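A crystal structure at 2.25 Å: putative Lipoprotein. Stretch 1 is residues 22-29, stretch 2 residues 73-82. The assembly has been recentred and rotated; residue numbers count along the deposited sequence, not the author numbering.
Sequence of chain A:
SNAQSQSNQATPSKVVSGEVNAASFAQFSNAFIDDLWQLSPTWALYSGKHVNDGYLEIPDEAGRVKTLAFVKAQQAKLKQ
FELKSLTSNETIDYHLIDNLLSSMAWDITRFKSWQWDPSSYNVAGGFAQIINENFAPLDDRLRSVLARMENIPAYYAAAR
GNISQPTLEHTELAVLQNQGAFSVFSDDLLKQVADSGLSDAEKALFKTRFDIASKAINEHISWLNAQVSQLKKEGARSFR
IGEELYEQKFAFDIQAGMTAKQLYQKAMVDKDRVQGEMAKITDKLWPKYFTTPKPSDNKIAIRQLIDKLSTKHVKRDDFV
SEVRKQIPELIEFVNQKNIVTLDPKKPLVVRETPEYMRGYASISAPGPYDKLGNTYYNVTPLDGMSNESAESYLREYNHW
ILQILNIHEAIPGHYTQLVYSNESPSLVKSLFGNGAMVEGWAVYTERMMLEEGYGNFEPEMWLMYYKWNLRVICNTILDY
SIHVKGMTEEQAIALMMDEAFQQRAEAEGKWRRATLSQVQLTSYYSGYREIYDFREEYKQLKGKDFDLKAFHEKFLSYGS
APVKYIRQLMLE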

# COMPACT_ATOMS: atom_id res chain seq x y z
N ALA A 22 28.76 17.53 -19.93
CA ALA A 22 28.23 17.42 -18.53
C ALA A 22 26.75 17.01 -18.59
O ALA A 22 25.97 17.70 -19.23
CB ALA A 22 28.36 18.76 -17.82
N ALA A 23 26.37 15.92 -17.93
CA ALA A 23 24.98 15.41 -17.96
C ALA A 23 23.99 16.42 -17.36
O ALA A 23 24.27 17.06 -16.35
CB ALA A 23 24.87 14.06 -17.23
N SER A 24 22.84 16.60 -18.00
CA SER A 24 21.73 17.32 -17.37
C SER A 24 21.11 16.47 -16.27
O SER A 24 21.35 15.26 -16.17
CB SER A 24 20.63 17.62 -18.38
OG SER A 24 20.03 16.43 -18.86
N PHE A 25 20.29 17.09 -15.44
CA PHE A 25 19.60 16.33 -14.44
C PHE A 25 18.68 15.27 -15.08
O PHE A 25 18.58 14.16 -14.58
CB PHE A 25 18.80 17.19 -13.48
CG PHE A 25 18.29 16.41 -12.31
CD1 PHE A 25 19.12 16.12 -11.27
CD2 PHE A 25 17.02 15.92 -12.31
CE1 PHE A 25 18.69 15.34 -10.22
CE2 PHE A 25 16.56 15.16 -11.27
CZ PHE A 25 17.40 14.87 -10.22
N ALA A 26 18.03 15.63 -16.18
CA ALA A 26 17.17 14.67 -16.89
C ALA A 26 18.00 13.49 -17.36
O ALA A 26 17.56 12.35 -17.23
CB ALA A 26 16.44 15.34 -18.06
N GLN A 27 19.20 13.74 -17.88
CA GLN A 27 20.05 12.65 -18.33
C GLN A 27 20.45 11.80 -17.14
O GLN A 27 20.48 10.60 -17.25
CB GLN A 27 21.27 13.16 -19.06
CG GLN A 27 20.94 13.71 -20.44
CD GLN A 27 22.09 14.44 -21.08
OE1 GLN A 27 22.70 15.35 -20.50
NE2 GLN A 27 22.38 14.06 -22.33
N PHE A 28 20.73 12.43 -16.02
CA PHE A 28 21.13 11.70 -14.86
C PHE A 28 20.03 10.79 -14.35
O PHE A 28 20.32 9.65 -14.08
CB PHE A 28 21.55 12.61 -13.75
CG PHE A 28 21.57 11.93 -12.44
CD1 PHE A 28 22.59 11.05 -12.13
CD2 PHE A 28 20.56 12.15 -11.54
CE1 PHE A 28 22.60 10.41 -10.91
CE2 PHE A 28 20.57 11.50 -10.33
CZ PHE A 28 21.59 10.63 -10.03
N SER A 29 18.82 11.31 -14.18
CA SER A 29 17.63 10.52 -13.80
C SER A 29 17.47 9.26 -14.63
O SER A 29 17.26 8.20 -14.07
CB SER A 29 16.33 11.30 -14.04
OG SER A 29 16.26 12.43 -13.25
N ALA A 73 28.11 5.60 -5.18
CA ALA A 73 28.41 6.23 -6.47
C ALA A 73 27.24 7.12 -6.94
O ALA A 73 27.48 8.18 -7.55
CB ALA A 73 28.74 5.20 -7.55
N GLN A 74 26.00 6.70 -6.70
CA GLN A 74 24.86 7.49 -7.20
C GLN A 74 24.67 8.71 -6.33
O GLN A 74 24.41 9.81 -6.84
CB GLN A 74 23.59 6.71 -7.29
CG GLN A 74 23.68 5.50 -8.21
CD GLN A 74 23.94 5.86 -9.66
OE1 GLN A 74 23.51 6.92 -10.14
NE2 GLN A 74 24.65 4.99 -10.35
N GLN A 75 24.86 8.54 -5.03
CA GLN A 75 24.86 9.72 -4.16
C GLN A 75 25.89 10.76 -4.59
O GLN A 75 25.58 11.94 -4.56
CB GLN A 75 25.13 9.35 -2.71
CG GLN A 75 23.87 8.95 -1.98
CD GLN A 75 24.16 8.37 -0.61
OE1 GLN A 75 25.30 7.95 -0.29
NE2 GLN A 75 23.13 8.36 0.22
N ALA A 76 27.09 10.33 -4.98
CA ALA A 76 28.13 11.31 -5.35
C ALA A 76 27.77 12.00 -6.68
O ALA A 76 28.03 13.18 -6.84
CB ALA A 76 29.53 10.69 -5.41
N LYS A 77 27.10 11.29 -7.59
CA LYS A 77 26.57 11.90 -8.81
C LYS A 77 25.45 12.91 -8.51
O LYS A 77 25.40 13.99 -9.09
CB LYS A 77 26.05 10.84 -9.76
CG LYS A 77 27.13 10.01 -10.43
CD LYS A 77 26.52 8.88 -11.26
CE LYS A 77 27.55 8.20 -12.16
NZ LYS A 77 26.93 7.05 -12.88
N LEU A 78 24.57 12.56 -7.56
CA LEU A 78 23.53 13.47 -7.13
C LEU A 78 24.09 14.78 -6.64
O LEU A 78 23.55 15.84 -6.98
CB LEU A 78 22.69 12.93 -5.97
CG LEU A 78 21.31 12.40 -6.16
CD1 LEU A 78 20.61 12.22 -4.78
CD2 LEU A 78 20.51 13.28 -7.10
N LYS A 79 25.09 14.69 -5.78
CA LYS A 79 25.67 15.88 -5.13
C LYS A 79 26.33 16.84 -6.11
O LYS A 79 26.59 17.97 -5.77
CB LYS A 79 26.68 15.49 -4.02
CG LYS A 79 26.07 15.32 -2.63
CD LYS A 79 27.08 14.73 -1.63
CE LYS A 79 26.82 13.23 -1.34
NZ LYS A 79 28.05 12.39 -1.20
N GLN A 80 26.62 16.40 -7.32
CA GLN A 80 27.06 17.29 -8.38
C GLN A 80 26.02 18.31 -8.87
O GLN A 80 26.38 19.24 -9.54
CB GLN A 80 27.54 16.48 -9.59
CG GLN A 80 29.04 16.45 -9.75
CD GLN A 80 29.56 15.04 -9.84
OE1 GLN A 80 29.40 14.36 -10.86
NE2 GLN A 80 30.17 14.59 -8.75
N PHE A 81 24.75 18.12 -8.57
CA PHE A 81 23.73 19.04 -9.08
C PHE A 81 23.39 20.04 -8.02
O PHE A 81 23.03 19.65 -6.89
CB PHE A 81 22.45 18.28 -9.49
CG PHE A 81 22.64 17.45 -10.70
CD1 PHE A 81 22.62 18.04 -11.96
CD2 PHE A 81 22.91 16.10 -10.61
CE1 PHE A 81 22.85 17.28 -13.09
CE2 PHE A 81 23.13 15.34 -11.74
CZ PHE A 81 23.09 15.93 -12.99
N GLU A 82 23.51 21.33 -8.36
CA GLU A 82 23.02 22.41 -7.52
C GLU A 82 21.51 22.36 -7.46
O GLU A 82 20.84 22.33 -8.49
CB GLU A 82 23.44 23.79 -8.08
CG GLU A 82 24.90 24.11 -7.80
CD GLU A 82 25.46 25.25 -8.66
OE1 GLU A 82 24.74 25.82 -9.53
OE2 GLU A 82 26.67 25.57 -8.46

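The two helices run nearly antiparallel, at 169°, with axes 11.4 Å apart at closest approach, a spacing wide enough for large side chains to fill; no hydrogen bond crosses between the stretches. Along stretch 2, Q74 comes first. Its CA-to-CB bond points sideways, but the long, flexible side chain brings OE1 to 3.7 Å from F28 CE1, while its NE2 is hydrogen-bonded elsewhere in the structure. One turn on, K77 points toward stretch 1 and sets CB 3.7 Å from F28 CE1. Its extended chain then leads away, so that aliphatic carbon meets the ring while the amine stays clear of it. L78 starts sideways, yet its branched end reaches in: CD2 lies 3.7 Å from F28 CE2 and 4.2 Å from F25 CE1, a compact apolar group touching both rings.

F81, beyond the helix, makes the broadest contact. The edge of the F25 ring meets its face, with planes at 84° and F25 CD1 3.8 Å from F81 CG; a flat ring suits this place because it offers both face and rim. F81 CE1 approaches F25 N at 3.5 Å and A23 O at 3.6 Å, beside the helix start that S24 caps by accepting from Q27 N, while F81 CZ packs 3.7 Å from F28 CB.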